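Local coordinates for periplasmic sugar-binding protein (PDB 4RXU) that binds D-glucose between its two lobes and probably serves as the solute-binding component of an ABC-type sugar transporter, at residues 173-185 with 196-208. Sequence-based numbering, arbitrary orientation.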
ATOM      1  N   PHE A 173       5.025  -7.352   1.273  1.00  8.47           N
ATOM      2  CA  PHE A 173       5.386  -8.717   0.964  1.00  8.72           C
ATOM      3  C   PHE A 173       6.082  -9.366   2.176  1.00  6.89           C
ATOM      4  O   PHE A 173       5.811 -10.530   2.523  1.00  8.41           O
ATOM      5  CB  PHE A 173       6.285  -8.832  -0.247  1.00  9.06           C
ATOM      6  CG  PHE A 173       6.519 -10.248  -0.631  1.00 10.53           C
ATOM      7  CD1 PHE A 173       5.567 -10.951  -1.340  1.00 11.91           C
ATOM      8  CD2 PHE A 173       7.649 -10.910  -0.168  1.00 12.44           C
ATOM      9  CE1 PHE A 173       5.767 -12.295  -1.629  1.00 16.28           C
ATOM     10  CE2 PHE A 173       7.857 -12.222  -0.459  1.00 17.38           C
ATOM     11  CZ  PHE A 173       6.907 -12.923  -1.161  1.00 13.22           C
ATOM     12  N   GLU A 174       6.998  -8.638   2.798  1.00  8.50           N
ATOM     13  CA  GLU A 174       7.698  -9.192   3.954  1.00  7.78           C
ATOM     14  C   GLU A 174       6.696  -9.572   5.052  1.00  8.84           C
ATOM     15  O   GLU A 174       6.806 -10.628   5.660  1.00  8.95           O
ATOM     16  CB  GLU A 174       8.730  -8.200   4.508  1.00  9.38           C
ATOM     17  CG  GLU A 174       9.423  -8.711   5.774  1.00 11.15           C
ATOM     18  CD  GLU A 174      10.439  -7.745   6.355  1.00 16.11           C
ATOM     19  OE1 GLU A 174      10.842  -6.772   5.672  1.00 19.43           O
ATOM     20  OE2 GLU A 174      10.862  -7.977   7.506  1.00 22.75           O
ATOM     21  N   GLY A 175       5.777  -8.666   5.367  1.00  9.17           N
ATOM     22  CA  GLY A 175       4.820  -8.914   6.445  1.00  9.29           C
ATOM     23  C   GLY A 175       4.021 -10.183   6.184  1.00  7.67           C
ATOM     24  O   GLY A 175       3.776 -11.045   7.095  1.00  9.51           O
ATOM     25  N   ALA A 176       3.637 -10.339   4.921  1.00  8.77           N
ATOM     26  CA  ALA A 176       2.892 -11.546   4.520  1.00  9.11           C
ATOM     27  C   ALA A 176       3.753 -12.797   4.553  1.00  8.46           C
ATOM     28  O   ALA A 176       3.338 -13.853   5.034  1.00  9.05           O
ATOM     29  CB  ALA A 176       2.294 -11.363   3.128  1.00  8.78           C
ATOM     30  N   TRP A 177       4.958 -12.682   4.015  1.00 10.70           N
ATOM     31  CA  TRP A 177       5.865 -13.826   3.925  1.00  9.06           C
ATOM     32  C   TRP A 177       6.165 -14.396   5.301  1.00  8.70           C
ATOM     33  O   TRP A 177       6.287 -15.617   5.483  1.00  9.61           O
ATOM     34  CB  TRP A 177       7.180 -13.408   3.275  1.00  8.57           C
ATOM     35  CG  TRP A 177       8.136 -14.555   3.061  1.00  9.91           C
ATOM     36  CD1 TRP A 177       9.262 -14.816   3.777  1.00 11.60           C
ATOM     37  CD2 TRP A 177       8.030 -15.598   2.065  1.00  9.31           C
ATOM     38  NE1 TRP A 177       9.874 -15.953   3.287  1.00  9.70           N
ATOM     39  CE2 TRP A 177       9.152 -16.437   2.223  1.00  9.89           C
ATOM     40  CE3 TRP A 177       7.117 -15.878   1.036  1.00 11.50           C
ATOM     41  CZ2 TRP A 177       9.372 -17.560   1.399  1.00  9.95           C
ATOM     42  CZ3 TRP A 177       7.337 -16.981   0.210  1.00 12.29           C
ATOM     43  CH2 TRP A 177       8.456 -17.811   0.401  1.00 11.26           C
ATOM     44  N   LYS A 178       6.316 -13.507   6.275  1.00 10.25           N
ATOM     45  CA  LYS A 178       6.678 -13.959   7.613  1.00  9.93           C
ATOM     46  C   LYS A 178       5.548 -14.676   8.333  1.00 11.28           C
ATOM     47  O   LYS A 178       5.791 -15.310   9.355  1.00 10.90           O
ATOM     48  CB  LYS A 178       7.323 -12.841   8.420  1.00 11.74           C
ATOM     49  CG  LYS A 178       8.600 -12.379   7.707  1.00 20.53           C
ATOM     50  CD  LYS A 178       9.559 -11.728   8.632  1.00 21.69           C
ATOM     51  CE  LYS A 178      10.954 -11.616   8.074  1.00 17.81           C
ATOM     52  NZ  LYS A 178      11.632 -10.617   8.937  1.00 31.15           N
ATOM     53  N   VAL A 179       4.339 -14.602   7.771  1.00  9.73           N
ATOM     54  CA  VAL A 179       3.218 -15.433   8.205  1.00 10.32           C
ATOM     55  C   VAL A 179       3.042 -16.656   7.310  1.00  8.84           C
ATOM     56  O   VAL A 179       2.785 -17.769   7.794  1.00 12.99           O
ATOM     57  CB  VAL A 179       1.918 -14.588   8.251  1.00 12.60           C
ATOM     58  CG1 VAL A 179       0.676 -15.455   8.433  1.00 11.11           C
ATOM     59  CG2 VAL A 179       2.005 -13.536   9.352  1.00 13.03           C
ATOM     60  N   LEU A 180       3.149 -16.457   6.006  1.00  9.58           N
ATOM     61  CA  LEU A 180       2.934 -17.574   5.092  1.00 10.82           C
ATOM     62  C   LEU A 180       4.050 -18.623   5.067  1.00 10.71           C
ATOM     63  O   LEU A 180       3.775 -19.810   4.914  1.00  9.42           O
ATOM     64  CB  LEU A 180       2.669 -17.088   3.662  1.00  8.53           C
ATOM     65  CG  LEU A 180       1.453 -16.200   3.450  1.00 10.23           C
ATOM     66  CD1 LEU A 180       1.512 -15.531   2.080  1.00 13.40           C
ATOM     67  CD2 LEU A 180       0.161 -16.977   3.604  1.00 14.71           C
ATOM     68  N   GLN A 181       5.298 -18.185   5.206  1.00  9.01           N
ATOM     69  CA  GLN A 181       6.412 -19.089   5.008  1.00 11.45           C
ATOM     70  C   GLN A 181       6.353 -20.317   5.940  1.00  9.97           C
ATOM     71  O   GLN A 181       6.532 -21.450   5.479  1.00 10.09           O
ATOM     72  CB  GLN A 181       7.755 -18.344   5.076  1.00  9.96           C
ATOM     73  CG  GLN A 181       8.976 -19.228   4.852  1.00 10.69           C
ATOM     74  CD  GLN A 181       9.381 -20.042   6.087  1.00 13.84           C
ATOM     75  OE1 GLN A 181       9.269 -19.571   7.228  1.00 13.32           O
ATOM     76  NE2 GLN A 181       9.884 -21.260   5.855  1.00 15.20           N
ATOM     77  N   PRO A 182       6.069 -20.111   7.236  1.00 10.90           N
ATOM     78  CA  PRO A 182       5.962 -21.309   8.069  1.00 10.59           C
ATOM     79  C   PRO A 182       4.851 -22.248   7.624  1.00 10.38           C
ATOM     80  O   PRO A 182       4.962 -23.450   7.787  1.00 10.47           O
ATOM     81  CB  PRO A 182       5.610 -20.748   9.440  1.00 13.72           C
ATOM     82  CG  PRO A 182       6.176 -19.378   9.445  1.00 13.81           C
ATOM     83  CD  PRO A 182       6.078 -18.879   8.043  1.00 11.80           C
ATOM     84  N   LYS A 183       3.768 -21.688   7.106  1.00  9.61           N
ATOM     85  CA  LYS A 183       2.633 -22.485   6.633  1.00 10.87           C
ATOM     86  C   LYS A 183       2.814 -23.087   5.242  1.00 12.05           C
ATOM     87  O   LYS A 183       2.019 -23.901   4.798  1.00 12.73           O
ATOM     88  CB  LYS A 183       1.361 -21.643   6.713  1.00 13.31           C
ATOM     89  CG  LYS A 183       1.094 -21.145   8.132  1.00 11.78           C
ATOM     90  CD  LYS A 183       1.024 -22.246   9.163  1.00 15.43           C
ATOM     91  CE  LYS A 183      -0.139 -23.158   8.875  1.00 16.26           C
ATOM     92  NZ  LYS A 183      -0.112 -24.271   9.865  1.00 15.39           N
ATOM     93  N   ILE A 184       3.873 -22.672   4.548  1.00 10.31           N
ATOM     94  CA  ILE A 184       4.316 -23.355   3.336  1.00 10.29           C
ATOM     95  C   ILE A 184       5.283 -24.470   3.741  1.00  9.14           C
ATOM     96  O   ILE A 184       5.173 -25.629   3.291  1.00 11.61           O
ATOM     97  CB  ILE A 184       4.983 -22.356   2.344  1.00  8.95           C
ATOM     98  CG1 ILE A 184       3.957 -21.291   1.946  1.00 10.68           C
ATOM     99  CG2 ILE A 184       5.490 -23.092   1.104  1.00 10.00           C
ATOM    100  CD1 ILE A 184       4.556 -20.016   1.399  1.00 11.93           C
ATOM    101  N   ALA A 185       6.241 -24.123   4.593  1.00  7.94           N
ATOM    102  CA  ALA A 185       7.206 -25.125   5.089  1.00 10.03           C
ATOM    103  C   ALA A 185       6.546 -26.331   5.765  1.00 11.14           C
ATOM    104  O   ALA A 185       7.036 -27.462   5.650  1.00 12.18           O
ATOM    105  CB  ALA A 185       8.218 -24.465   6.011  1.00 12.50           C
ATOM    106  N   GLU A 196      10.445 -18.832  -7.855  1.00 10.19           N
ATOM    107  CA  GLU A 196      11.434 -18.197  -6.997  1.00 12.15           C
ATOM    108  C   GLU A 196      11.010 -18.333  -5.539  1.00 10.57           C
ATOM    109  O   GLU A 196      11.857 -18.601  -4.673  1.00  9.79           O
ATOM    110  CB  GLU A 196      11.628 -16.725  -7.358  1.00 12.22           C
ATOM    111  CG  GLU A 196      12.208 -16.467  -8.756  1.00 14.79           C
ATOM    112  CD  GLU A 196      13.720 -16.645  -8.883  1.00 18.84           C
ATOM    113  OE1 GLU A 196      14.386 -16.884  -7.875  1.00 18.02           O
ATOM    114  OE2 GLU A 196      14.257 -16.486  -9.996  1.00 35.67           O
ATOM    115  N   ALA A 197       9.717 -18.131  -5.266  1.00  8.30           N
ATOM    116  CA  ALA A 197       9.208 -18.280  -3.904  1.00  7.47           C
ATOM    117  C   ALA A 197       9.343 -19.720  -3.434  1.00  6.33           C
ATOM    118  O   ALA A 197       9.737 -19.962  -2.295  1.00  9.19           O
ATOM    119  CB  ALA A 197       7.776 -17.827  -3.810  1.00  9.25           C
ATOM    120  N   VAL A 198       9.056 -20.675  -4.317  1.00  7.88           N
ATOM    121  CA  VAL A 198       9.187 -22.104  -3.957  1.00  9.80           C
ATOM    122  C   VAL A 198      10.630 -22.415  -3.555  1.00 10.28           C
ATOM    123  O   VAL A 198      10.894 -23.130  -2.586  1.00  9.95           O
ATOM    124  CB  VAL A 198       8.697 -23.040  -5.092  1.00  9.24           C
ATOM    125  CG1 VAL A 198       9.052 -24.498  -4.838  1.00 11.23           C
ATOM    126  CG2 VAL A 198       7.195 -22.904  -5.271  1.00  9.54           C
ATOM    127  N   ALA A 199      11.588 -21.888  -4.311  1.00 10.43           N
ATOM    128  CA  ALA A 199      12.985 -22.148  -4.006  1.00  8.91           C
ATOM    129  C   ALA A 199      13.417 -21.519  -2.691  1.00  9.45           C
ATOM    130  O   ALA A 199      14.375 -21.996  -2.071  1.00 10.49           O
ATOM    131  CB  ALA A 199      13.888 -21.688  -5.135  1.00 12.42           C
ATOM    132  N   LEU A 200      12.687 -20.475  -2.278  1.00 10.39           N
ATOM    133  CA  LEU A 200      12.907 -19.765  -1.036  1.00 11.83           C
ATOM    134  C   LEU A 200      12.031 -20.175   0.131  1.00  8.03           C
ATOM    135  O   LEU A 200      12.131 -19.571   1.218  1.00  9.32           O
ATOM    136  CB  LEU A 200      12.819 -18.217  -1.234  1.00 10.67           C
ATOM    137  CG  LEU A 200      14.054 -17.653  -2.001  1.00  8.87           C
ATOM    138  CD1 LEU A 200      13.763 -16.270  -2.583  1.00 11.04           C
ATOM    139  CD2 LEU A 200      15.294 -17.609  -1.129  1.00 13.00           C
ATOM    140  N   GLN A 201      11.185 -21.192  -0.058  1.00  8.47           N
ATOM    141  CA  GLN A 201      10.077 -21.394   0.905  1.00  8.94           C
ATOM    142  C   GLN A 201      10.498 -22.001   2.245  1.00  8.31           C
ATOM    143  O   GLN A 201       9.678 -22.130   3.125  1.00 10.63           O
ATOM    144  CB  GLN A 201       8.945 -22.200   0.313  1.00 10.45           C
ATOM    145  CG  GLN A 201       9.230 -23.680   0.159  1.00 11.85           C
ATOM    146  CD  GLN A 201       8.154 -24.362  -0.662  1.00 10.57           C
ATOM    147  OE1 GLN A 201       7.497 -23.729  -1.489  1.00 10.58           O
ATOM    148  NE2 GLN A 201       7.954 -25.646  -0.426  1.00 11.29           N
ATOM    149  N   ASN A 202      11.779 -22.346   2.403  1.00  9.41           N
ATOM    150  CA  ASN A 202      12.290 -22.718   3.729  1.00 10.72           C
ATOM    151  C   ASN A 202      13.262 -21.682   4.254  1.00 11.79           C
ATOM    152  O   ASN A 202      14.173 -21.986   4.983  1.00 14.77           O
ATOM    153  CB  ASN A 202      12.958 -24.068   3.681  1.00 11.11           C
ATOM    154  CG  ASN A 202      11.960 -25.188   3.472  1.00 11.06           C
ATOM    155  OD1 ASN A 202      11.267 -25.620   4.422  1.00 14.46           O
ATOM    156  ND2 ASN A 202      11.803 -25.587   2.242  1.00  8.57           N
ATOM    157  N   LYS A 203      13.053 -20.439   3.858  1.00  9.61           N
ATOM    158  CA  LYS A 203      13.825 -19.305   4.367  1.00  9.59           C
ATOM    159  C   LYS A 203      12.856 -18.236   4.841  1.00  8.79           C
ATOM    160  O   LYS A 203      12.162 -17.642   4.040  1.00 11.77           O
ATOM    161  CB  LYS A 203      14.793 -18.749   3.296  1.00 10.35           C
ATOM    162  CG  LYS A 203      15.746 -17.662   3.818  1.00 11.93           C
ATOM    163  CD  LYS A 203      16.848 -17.289   2.824  1.00 15.08           C
ATOM    164  CE  LYS A 203      17.738 -16.172   3.378  1.00 23.41           C
ATOM    165  NZ  LYS A 203      18.878 -15.931   2.481  1.00 27.95           N
ATOM    166  N   LEU A 204      12.825 -17.990   6.143  1.00  9.46           N
ATOM    167  CA  LEU A 204      11.920 -16.988   6.691  1.00  8.70           C
ATOM    168  C   LEU A 204      12.403 -15.555   6.428  1.00  8.63           C
ATOM    169  O   LEU A 204      11.618 -14.695   6.077  1.00 12.06           O
ATOM    170  CB  LEU A 204      11.734 -17.221   8.179  1.00 10.80           C
ATOM    171  CG  LEU A 204      10.795 -16.266   8.925  1.00 12.25           C
ATOM    172  CD1 LEU A 204       9.344 -16.437   8.476  1.00 14.00           C
ATOM    173  CD2 LEU A 204      10.962 -16.484  10.433  1.00 13.15           C
ATOM    174  N   ASP A 205      13.694 -15.300   6.631  1.00 11.90           N
ATOM    175  CA  ASP A 205      14.272 -13.938   6.498  1.00 14.23           C
ATOM    176  C   ASP A 205      14.897 -13.734   5.147  1.00 15.28           C
ATOM    177  O   ASP A 205      16.082 -13.967   4.954  1.00 22.14           O
ATOM    178  CB  ASP A 205      15.368 -13.715   7.526  1.00 20.62           C
ATOM    179  CG  ASP A 205      14.852 -13.640   8.899  1.00 37.10           C
ATOM    180  OD1 ASP A 205      13.624 -13.712   9.065  1.00 41.19           O
ATOM    181  OD2 ASP A 205      15.683 -13.507   9.812  1.00 46.14           O
ATOM    182  N   LEU A 206      14.092 -13.299   4.210  1.00 12.25           N
ATOM    183  CA  LEU A 206      14.572 -13.033   2.881  1.00 12.40           C
ATOM    184  C   LEU A 206      15.348 -11.719   2.810  1.00 13.40           C
ATOM    185  O   LEU A 206      15.007 -10.708   3.427  1.00 14.39           O
ATOM    186  CB  LEU A 206      13.406 -12.943   1.907  1.00 12.00           C
ATOM    187  CG  LEU A 206      12.493 -14.152   1.850  1.00 12.21           C
ATOM    188  CD1 LEU A 206      11.409 -13.888   0.819  1.00 12.60           C
ATOM    189  CD2 LEU A 206      13.281 -15.403   1.502  1.00 13.46           C
ATOM    190  N   THR A 207      16.382 -11.727   1.997  1.00 13.02           N
ATOM    191  CA  THR A 207      17.056 -10.476   1.684  1.00 14.42           C
ATOM    192  C   THR A 207      16.181  -9.659   0.711  1.00 12.47           C
ATOM    193  O   THR A 207      15.248 -10.184   0.073  1.00 13.38           O
ATOM    194  CB  THR A 207      18.423 -10.696   1.025  1.00 14.11           C
ATOM    195  OG1 THR A 207      18.233 -11.251  -0.271  1.00 13.71           O
ATOM    196  CG2 THR A 207      19.345 -11.616   1.863  1.00 17.09           C
ATOM    197  N   ARG A 208      16.508  -8.392   0.547  1.00 13.48           N
ATOM    198  CA  ARG A 208      15.775  -7.569  -0.391  1.00 13.50           C
ATOM    199  C   ARG A 208      15.901  -8.099  -1.814  1.00 12.30           C
ATOM    200  O   ARG A 208      14.937  -8.114  -2.547  1.00 11.81           O
ATOM    201  CB  ARG A 208      16.267  -6.129  -0.323  1.00 13.36           C
ATOM    202  CG  ARG A 208      15.453  -5.192  -1.198  1.00 17.04           C
ATOM    203  CD  ARG A 208      15.916  -3.748  -1.062  1.00 32.04           C
ATOM    204  NE  ARG A 208      15.532  -3.002  -2.238  1.00 43.17           N
ATOM    205  CZ  ARG A 208      14.511  -2.166  -2.321  1.00 40.56           C
ATOM    206  NH1 ARG A 208      13.731  -1.923  -1.264  1.00 37.84           N
ATOM    207  NH2 ARG A 208      14.288  -1.586  -3.489  1.00 26.77           N
TER
HETATM  208  O   HOH W   1       9.292 -27.855   4.122  1.00 13.19           O
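F173 touches L206 at the ring edge, where CE2 lies near CD1 of the leucine. This opens the packing of helix 167-185 against the turn and loop that link helix 195-199 to helix 208-218. The setting is one alpha/beta lobe of a periplasmic binding protein fold, with a four-stranded parallel sheet behind the helix.

W177 carries the centre. Its CG stands anti to the backbone N (chi1 -176°), which sends the indole out to the loop. W177 NE1 donates to K203 O at 2.9 Å, nearly straight (162°) and in the planes of both ring and carbonyl. L206 CD1 sits over one face, 3.6 Å from the centroid of the five-membered ring of W177, in a CH-pi contact. Q181 CB packs on the opposite face, toward the rim, so the ring is sandwiched and its rotation is restricted. L200 O and L204 O meet the ring edge in plane. A leucine here would probably leave K203 O without its indole donor and L206 CD1 without an aromatic face to rest on.

K178 runs out extended and crosses L204 at about a right angle. K178 NZ forms a salt bridge to E174 OE2 at 3.1 Å within the helix and a long one to D205 OD1 at 3.7 Å, joining two carboxylates across the contact.

Q181 bends at chi2 (-79°), bringing its amide to the L200-K203 type I turn. Q181 NE2 donates to Q201 O at 2.9 Å, from above the carbonyl plane, while OE1 lies against L204 CD1. P182 CD also touches that methyl.

I184 CG2 packs against the amide end of Q201. At A185, CB lies near N202 OD1, and a single water donates to both A185 O, at 2.8 Å, and N202 OD1, at 3.0 Å.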